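Local coordinates for o-succinylbenzoate synthase (Synechococcus elongatus, PDB 2OZT), which catalyses the dehydration of 2-succinyl-6-hydroxy-2,4-cyclohexadiene-1-carboxylate to 2-succinylbenzoate, a divalent-metal-dependent step on the way to phylloquinone, at residues Pro51-Glu56 against Val243-Leu248; Glu196-Pro201 against Gln205-Leu210; Glu222-Val225 against Glu229-Arg232. All blocks are in the same frame, centred on the assembly; numbering follows the deposited sequence.

Contact 1 (Pro51-Glu56 against Val243-Leu248); sequences PGWGSE and VIKTAL
W53 brings the six-membered part of its indole to the last methylene of K245: CZ3 lies 4.0 Å from K245 CE, and the two side chains cross at about a right angle. The approach is oblique to the ring. Nearer the root of the indole, W53 CB rests more loosely on L248 CD1, at 4.4 Å. K245 is folded by two successive kinks, chi2 69° and chi3 60°, which curl the chain back until NZ meets V243 O at 2.7 Å. That bond comes from above the carbonyl plane. NZ also pairs with D221 in a salt bridge and bonds V224 O, so three oxygens fix the tip of this predicted proton acceptor. With a leucine here, V243 O and V224 O would probably lose their buried donor and D221 its salt-bridge partner. Farther out, a water bridges E56 OE1, at 2.7 Å, and L248 O. E56 is anchored by the backbone amides of A86 and A87. The contact is part of the interface between the two domains of the enolase-superfamily fold: the N-terminal domain's loop between strand 42-47 and helix 58-67 lies over the end of barrel strand 241-244 and the following helix 246-249.

Contact 2 (Glu196-Pro201 against Gln205-Leu210); sequences EQPLPP and QALLSL
L207 and L199 are the heart of an apolar contact between the loop leaving barrel strand 192-196 and the helix that follows it, 204-213. L207 comes from the helix with its two methyls divided between different parts of the loop. CD2 packs on P198 CG, at 3.8 Å, and L199 CB, at 3.9 Å; CD1 reaches Q197 NE2 at 3.7 Å and brushes P200 O. L199 answers from the loop: its CD1 touches both A206 CB, at 3.6 Å, and L210 CD1, at 3.8 Å, residues one turn apart on the same helix face. The side chains of L199 and L210 meet at about a right angle. Strand 192-196, the loop and helix 204-213 form a beta-alpha unit, and with the parallel strand 218-220 a beta-alpha-beta crossover of the TIM-barrel domain; L207 (on L220) and L210 (on I218) also pack against that strand, and helix 174-187 adds A177 beside L199 and F181 beside P198. Q197, one residue after the magnesium ligand E196, is the polar exception. Its CB points away from the helix, but a bend at chi2 (77°) brings the amide back to L207, the two side chains crossing at about a right angle. Bonds at both ends fix the rotation of this buried amide: NE2 donates to L199 O at 2.9 Å, nearly straight (160°), with the oxygen close to the amide plane, and makes a second bond to S223 OG, while OE1 is taken by D221 N.

Contact 3 (Glu222-Val225 against Glu229-Arg232); sequences ESVV and EVQR. With NA (sodium ion), chain D.
E229, in the first turn of helix 227-235, reaches back to the loop before it and sets OE1 2.8 Å from V225 N. The bond is fairly straight, 156° at the hydrogen, and meets the oxygen nearly along its C-O axis. The chain gets there fully extended beyond CG (chi2 180°), lying alongside V225 and pointing the same way. S226 OG accepts the bond from E229 N as an N-cap does, consistent with a capping box. This is the tight part of the contact: OE1 stands only 3.3 Å from V225 CB, and S223 O faces the carboxylate carbon, CD of E229, at 3.6 Å. Next to it is a small apolar patch where V224 CB meets V230 CG2 at 3.9 Å. The other side is looser and wet. A water donates to E229 OE2 and to E222 O, each at 2.8 Å, joining helix and loop where no direct bond does. Beyond it E222 turns from the helix altogether; a bend at chi2 (87°) takes OE1 to the sodium ion, 2.7 Å away, which D167 and D221 also bind, while OE2 is held by N169. Behind the valines the barrel closes the packing: F242 of strand 241-244 touches both V224 and V230, W233 farther along helix 227-235 backs S223 and V224, and L248 of helix 246-249 lies against V225.

How the contacts relate
All three contacts are buried, but at increasing distance from the centre of the chain: about 8 Å for contact 1, 12 Å for contact 3 and 19 Å for contact 2. Contacts 2 and 3 are alike in form, each a loop after a barrel strand folded onto the next helix, whereas contact 1 joins two domains across a long sequence gap. Their chemistry differs accordingly: contact 2 is mostly leucine and proline, contact 3 rests on a carboxylate-to-backbone bond, and contact 1 sets an indole against a lysine methylene, with a water bridge beyond. Contact 3 touches both others, W53 CH2 packing on E222 CG at 3.7 Å beside the sodium; contacts 1 and 2 also meet, at V243 and E196.

Contact 1 (Pro51-Glu56 against Val243-Leu248)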
loop_
_atom_site.group_PDB
_atom_site.type_symbol
_atom_site.label_atom_id
_atom_site.label_comp_id
_atom_site.label_asym_id
_atom_site.label_seq_id
_atom_site.Cartn_x
_atom_site.Cartn_y
_atom_site.Cartn_z
ATOM N N PRO A 51 -10.239 -5.854 -3.830
ATOM C CA PRO A 51 -10.738 -6.436 -5.078
ATOM C C PRO A 51 -9.895 -6.013 -6.288
ATOM O O PRO A 51 -9.623 -4.814 -6.473
ATOM C CB PRO A 51 -12.161 -5.860 -5.177
ATOM C CG PRO A 51 -12.623 -5.797 -3.694
ATOM C CD PRO A 51 -11.330 -5.220 -3.056
ATOM N N GLY A 52 -9.485 -7.008 -7.066
ATOM C CA GLY A 52 -8.687 -6.753 -8.257
ATOM C C GLY A 52 -7.201 -6.894 -8.029
ATOM O O GLY A 52 -6.459 -7.078 -8.985
ATOM N N TRP A 53 -6.761 -6.834 -6.766
ATOM C CA TRP A 53 -5.344 -6.883 -6.460
ATOM C C TRP A 53 -4.969 -8.286 -5.965
ATOM O O TRP A 53 -5.171 -8.652 -4.792
ATOM C CB TRP A 53 -4.970 -5.794 -5.454
ATOM C CG TRP A 53 -5.127 -4.385 -5.960
ATOM C CD1 TRP A 53 -6.303 -3.761 -6.311
ATOM C CD2 TRP A 53 -4.088 -3.428 -6.178
ATOM N NE1 TRP A 53 -6.059 -2.482 -6.715
ATOM C CE2 TRP A 53 -4.704 -2.244 -6.658
ATOM C CE3 TRP A 53 -2.694 -3.446 -6.008
ATOM C CZ2 TRP A 53 -3.995 -1.094 -6.964
ATOM C CZ3 TRP A 53 -1.980 -2.286 -6.316
ATOM C CH2 TRP A 53 -2.630 -1.125 -6.799
ATOM N N GLY A 54 -4.423 -9.087 -6.862
ATOM C CA GLY A 54 -4.188 -10.495 -6.588
ATOM C C GLY A 54 -5.433 -11.375 -6.596
ATOM O O GLY A 54 -6.545 -10.922 -6.912
ATOM N N SER A 55 -5.250 -12.625 -6.186
ATOM C CA SER A 55 -6.307 -13.630 -6.269
ATOM C C SER A 55 -7.094 -13.832 -4.984
ATOM O O SER A 55 -8.091 -14.566 -4.981
ATOM C CB SER A 55 -5.720 -14.990 -6.688
ATOM O OG SER A 55 -4.725 -15.414 -5.765
ATOM N N GLU A 56 -6.652 -13.213 -3.890
ATOM C CA GLU A 56 -7.356 -13.449 -2.621
ATOM C C GLU A 56 -8.683 -12.695 -2.623
ATOM O O GLU A 56 -8.764 -11.512 -3.036
ATOM C CB GLU A 56 -6.482 -12.945 -1.464
ATOM C CG GLU A 56 -7.132 -13.081 -0.095
ATOM C CD GLU A 56 -6.126 -12.713 1.011
ATOM O OE1 GLU A 56 -5.211 -11.917 0.707
ATOM O OE2 GLU A 56 -6.294 -13.173 2.176
ATOM N N VAL A 243 6.431 -0.966 -4.254
ATOM C CA VAL A 243 5.433 -0.315 -3.386
ATOM C C VAL A 243 4.729 -1.449 -2.616
ATOM O O VAL A 243 4.044 -2.282 -3.212
ATOM C CB VAL A 243 4.430 0.499 -4.218
ATOM C CG1 VAL A 243 3.393 1.172 -3.315
ATOM C CG2 VAL A 243 5.183 1.553 -5.072
ATOM N N ILE A 244 4.963 -1.517 -1.306
ATOM C CA ILE A 244 4.473 -2.626 -0.489
ATOM C C ILE A 244 3.182 -2.240 0.204
ATOM O O ILE A 244 3.148 -1.231 0.949
ATOM C CB ILE A 244 5.512 -2.921 0.614
ATOM C CG1 ILE A 244 6.884 -3.299 0.036
ATOM C CG2 ILE A 244 5.005 -4.040 1.571
ATOM C CD1 ILE A 244 6.869 -4.526 -0.906
ATOM N N LYS A 245 2.128 -3.020 -0.050
ATOM C CA LYS A 245 0.868 -2.848 0.689
ATOM C C LYS A 245 0.838 -3.883 1.788
ATOM O O LYS A 245 0.459 -5.031 1.584
ATOM C CB LYS A 245 -0.361 -3.058 -0.209
ATOM C CG LYS A 245 -0.616 -1.901 -1.205
ATOM C CD LYS A 245 0.421 -1.744 -2.364
ATOM C CE LYS A 245 0.530 -2.973 -3.264
ATOM N NZ LYS A 245 1.593 -2.663 -4.358
ATOM N N THR A 246 1.309 -3.456 2.959
ATOM C CA THR A 246 1.537 -4.407 4.045
ATOM C C THR A 246 0.269 -5.204 4.397
ATOM O O THR A 246 0.367 -6.400 4.716
ATOM C CB THR A 246 2.100 -3.670 5.220
ATOM O OG1 THR A 246 3.331 -3.040 4.851
ATOM C CG2 THR A 246 2.414 -4.586 6.417
ATOM N N ALA A 247 -0.888 -4.560 4.333
ATOM C CA ALA A 247 -2.120 -5.261 4.706
ATOM C C ALA A 247 -2.463 -6.390 3.749
ATOM O O ALA A 247 -3.263 -7.285 4.084
ATOM C CB ALA A 247 -3.277 -4.258 4.788
ATOM N N LEU A 248 -1.900 -6.335 2.521
ATOM C CA LEU A 248 -2.221 -7.343 1.495
ATOM C C LEU A 248 -1.137 -8.393 1.280
ATOM O O LEU A 248 -1.318 -9.332 0.514
ATOM C CB LEU A 248 -2.440 -6.671 0.123
ATOM C CG LEU A 248 -3.367 -5.470 0.123
ATOM C CD1 LEU A 248 -3.507 -4.943 -1.353
ATOM C CD2 LEU A 248 -4.747 -5.865 0.737
HETATM O O HOH W 1 -4.047 -9.869 -0.652
#

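Contact 2 (Glu196-Pro201 against Gln205-Leu210)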
loop_
_atom_site.group_PDB
_atom_site.type_symbol
_atom_site.label_atom_id
_atom_site.label_comp_id
_atom_site.label_asym_id
_atom_site.label_seq_id
_atom_site.Cartn_x
_atom_site.Cartn_y
_atom_site.Cartn_z
ATOM N N GLU A 196 5.726 5.027 -11.623
ATOM C CA GLU A 196 5.098 3.877 -10.982
ATOM C C GLU A 196 4.248 3.087 -11.966
ATOM O O GLU A 196 3.402 3.679 -12.660
ATOM C CB GLU A 196 4.234 4.343 -9.811
ATOM C CG GLU A 196 3.675 3.226 -8.950
ATOM C CD GLU A 196 3.010 3.798 -7.715
ATOM O OE1 GLU A 196 3.076 5.018 -7.530
ATOM O OE2 GLU A 196 2.462 3.020 -6.911
ATOM N N GLN A 197 4.553 1.788 -12.110
ATOM C CA GLN A 197 3.749 0.869 -12.940
ATOM C C GLN A 197 3.477 1.409 -14.366
ATOM O O GLN A 197 2.331 1.622 -14.738
ATOM C CB GLN A 197 2.469 0.425 -12.205
ATOM C CG GLN A 197 1.902 -0.888 -12.761
ATOM C CD GLN A 197 2.661 -2.099 -12.301
ATOM O OE1 GLN A 197 3.014 -2.220 -11.107
ATOM N NE2 GLN A 197 2.944 -3.029 -13.214
ATOM N N PRO A 198 4.548 1.603 -15.141
ATOM C CA PRO A 198 4.266 2.150 -16.475
ATOM C C PRO A 198 3.473 1.196 -17.351
ATOM O O PRO A 198 2.667 1.661 -18.186
ATOM C CB PRO A 198 5.655 2.413 -17.047
ATOM C CG PRO A 198 6.582 1.511 -16.306
ATOM C CD PRO A 198 5.987 1.493 -14.883
ATOM N N LEU A 199 3.632 -0.102 -17.144
ATOM C CA LEU A 199 2.949 -1.111 -17.983
ATOM C C LEU A 199 2.122 -2.002 -17.090
ATOM O O LEU A 199 2.438 -2.115 -15.902
ATOM C CB LEU A 199 3.976 -1.957 -18.763
ATOM C CG LEU A 199 4.955 -1.217 -19.690
ATOM C CD1 LEU A 199 5.968 -2.203 -20.242
ATOM C CD2 LEU A 199 4.153 -0.565 -20.802
ATOM N N PRO A 200 1.109 -2.667 -17.652
ATOM C CA PRO A 200 0.318 -3.598 -16.836
ATOM C C PRO A 200 1.172 -4.789 -16.427
ATOM O O PRO A 200 2.168 -5.104 -17.048
ATOM C CB PRO A 200 -0.840 -4.021 -17.754
ATOM C CG PRO A 200 -0.407 -3.679 -19.149
ATOM C CD PRO A 200 0.659 -2.593 -19.061
ATOM N N PRO A 201 0.818 -5.437 -15.300
ATOM C CA PRO A 201 1.603 -6.532 -14.772
ATOM C C PRO A 201 1.853 -7.681 -15.718
ATOM O O PRO A 201 2.858 -8.349 -15.553
ATOM C CB PRO A 201 0.784 -7.009 -13.583
ATOM C CG PRO A 201 0.040 -5.805 -13.164
ATOM C CD PRO A 201 -0.284 -5.045 -14.408
ATOM N N GLN A 205 8.120 -8.800 -18.926
ATOM C CA GLN A 205 9.404 -8.766 -19.608
ATOM C C GLN A 205 9.764 -7.374 -20.064
ATOM O O GLN A 205 10.934 -6.955 -19.936
ATOM C CB GLN A 205 9.449 -9.717 -20.806
ATOM C CG GLN A 205 9.004 -11.124 -20.479
ATOM C CD GLN A 205 7.534 -11.423 -20.819
ATOM O OE1 GLN A 205 6.604 -10.607 -20.603
ATOM N NE2 GLN A 205 7.317 -12.629 -21.364
ATOM N N ALA A 206 8.780 -6.633 -20.581
ATOM C CA ALA A 206 9.056 -5.265 -21.000
ATOM C C ALA A 206 9.291 -4.336 -19.787
ATOM O O ALA A 206 10.104 -3.417 -19.838
ATOM C CB ALA A 206 7.935 -4.753 -21.890
ATOM N N LEU A 207 8.597 -4.615 -18.684
ATOM C CA LEU A 207 8.785 -3.783 -17.498
ATOM C C LEU A 207 10.213 -3.942 -17.009
ATOM O O LEU A 207 10.873 -2.975 -16.672
ATOM C CB LEU A 207 7.870 -4.278 -16.367
ATOM C CG LEU A 207 6.452 -3.727 -16.254
ATOM C CD1 LEU A 207 5.694 -4.512 -15.230
ATOM C CD2 LEU A 207 6.519 -2.248 -15.867
ATOM N N LEU A 208 10.669 -5.199 -16.983
ATOM C CA LEU A 208 12.036 -5.474 -16.556
ATOM C C LEU A 208 13.081 -4.831 -17.480
ATOM O O LEU A 208 14.005 -4.144 -17.037
ATOM C CB LEU A 208 12.232 -6.979 -16.414
ATOM C CG LEU A 208 13.604 -7.440 -15.921
ATOM C CD1 LEU A 208 13.905 -6.938 -14.480
ATOM C CD2 LEU A 208 13.691 -8.986 -16.003
ATOM N N SER A 209 12.888 -5.006 -18.799
ATOM C CA SER A 209 13.805 -4.428 -19.770
ATOM C C SER A 209 13.853 -2.893 -19.696
ATOM O O SER A 209 14.916 -2.295 -19.717
ATOM C CB SER A 209 13.428 -4.856 -21.195
ATOM O OG SER A 209 14.358 -4.267 -22.075
ATOM N N LEU A 210 12.680 -2.263 -19.545
ATOM C CA LEU A 210 12.661 -0.820 -19.344
ATOM C C LEU A 210 13.454 -0.436 -18.088
ATOM O O LEU A 210 14.280 0.455 -18.119
ATOM C CB LEU A 210 11.222 -0.300 -19.199
ATOM C CG LEU A 210 10.406 -0.137 -20.484
ATOM C CD1 LEU A 210 8.949 0.153 -20.116
ATOM C CD2 LEU A 210 11.020 0.965 -21.375
#

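Contact 3 (Glu222-Val225 against Glu229-Arg232)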
loop_
_atom_site.group_PDB
_atom_site.type_symbol
_atom_site.label_atom_id
_atom_site.label_comp_id
_atom_site.label_asym_id
_atom_site.label_seq_id
_atom_site.Cartn_x
_atom_site.Cartn_y
_atom_site.Cartn_z
ATOM N N GLU A 222 0.938 -2.480 -8.839
ATOM C CA GLU A 222 0.017 -3.553 -9.193
ATOM C C GLU A 222 0.742 -4.872 -9.373
ATOM O O GLU A 222 0.168 -5.946 -9.094
ATOM C CB GLU A 222 -0.739 -3.174 -10.479
ATOM C CG GLU A 222 -1.824 -2.075 -10.307
ATOM C CD GLU A 222 -1.357 -0.624 -10.418
ATOM O OE1 GLU A 222 -0.141 -0.355 -10.364
ATOM O OE2 GLU A 222 -2.246 0.294 -10.514
ATOM N N SER A 223 2.015 -4.819 -9.774
ATOM C CA SER A 223 2.786 -6.039 -9.957
ATOM C C SER A 223 3.193 -6.739 -8.668
ATOM O O SER A 223 3.582 -7.932 -8.721
ATOM C CB SER A 223 4.067 -5.758 -10.759
ATOM O OG SER A 223 3.798 -5.555 -12.154
ATOM N N VAL A 224 3.187 -5.993 -7.555
ATOM C CA VAL A 224 3.663 -6.550 -6.284
ATOM C C VAL A 224 2.635 -6.406 -5.164
ATOM O O VAL A 224 2.586 -5.409 -4.469
ATOM C CB VAL A 224 5.073 -6.045 -5.865
ATOM C CG1 VAL A 224 6.158 -6.624 -6.818
ATOM C CG2 VAL A 224 5.178 -4.515 -5.844
ATOM N N VAL A 225 1.805 -7.417 -5.030
ATOM C CA VAL A 225 0.794 -7.453 -3.973
ATOM C C VAL A 225 1.277 -8.359 -2.825
ATOM O O VAL A 225 1.414 -7.927 -1.665
ATOM C CB VAL A 225 -0.549 -7.907 -4.562
ATOM C CG1 VAL A 225 -1.618 -8.059 -3.447
ATOM C CG2 VAL A 225 -1.004 -6.899 -5.659
ATOM N N GLU A 229 5.059 -12.454 -4.994
ATOM C CA GLU A 229 5.317 -11.589 -6.145
ATOM C C GLU A 229 6.547 -10.756 -5.888
ATOM O O GLU A 229 7.357 -10.566 -6.797
ATOM C CB GLU A 229 4.117 -10.679 -6.404
ATOM C CG GLU A 229 2.943 -11.463 -6.975
ATOM C CD GLU A 229 1.727 -10.601 -7.240
ATOM O OE1 GLU A 229 1.402 -9.778 -6.383
ATOM O OE2 GLU A 229 1.076 -10.753 -8.301
ATOM N N VAL A 230 6.704 -10.211 -4.688
ATOM C CA VAL A 230 7.930 -9.470 -4.364
ATOM C C VAL A 230 9.162 -10.344 -4.563
ATOM O O VAL A 230 10.142 -9.930 -5.195
ATOM C CB VAL A 230 7.904 -8.872 -2.937
ATOM C CG1 VAL A 230 9.220 -8.170 -2.588
ATOM C CG2 VAL A 230 6.713 -7.863 -2.790
ATOM N N GLN A 231 9.109 -11.559 -4.004
ATOM C CA GLN A 231 10.256 -12.463 -4.151
ATOM C C GLN A 231 10.543 -12.762 -5.624
ATOM O O GLN A 231 11.716 -12.800 -6.016
ATOM C CB GLN A 231 10.012 -13.758 -3.372
ATOM C CG GLN A 231 11.181 -14.734 -3.514
ATOM C CD GLN A 231 11.011 -15.975 -2.731
ATOM O OE1 GLN A 231 11.206 -15.975 -1.512
ATOM N NE2 GLN A 231 10.696 -17.074 -3.419
ATOM N N ARG A 232 9.499 -13.018 -6.421
ATOM C CA ARG A 232 9.718 -13.254 -7.872
ATOM C C ARG A 232 10.488 -12.099 -8.556
ATOM O O ARG A 232 11.414 -12.307 -9.380
ATOM C CB ARG A 232 8.381 -13.518 -8.564
ATOM C CG ARG A 232 8.462 -13.741 -10.069
ATOM C CD ARG A 232 7.075 -14.151 -10.624
ATOM N NE ARG A 232 6.645 -15.446 -10.061
ATOM C CZ ARG A 232 5.644 -15.627 -9.197
ATOM N NH1 ARG A 232 4.894 -14.606 -8.803
ATOM N NH2 ARG A 232 5.372 -16.851 -8.734
HETATM NA NA NA D . 0.461 2.158 -9.639
HETATM O O HOH W 2 0.028 -8.640 -9.749
#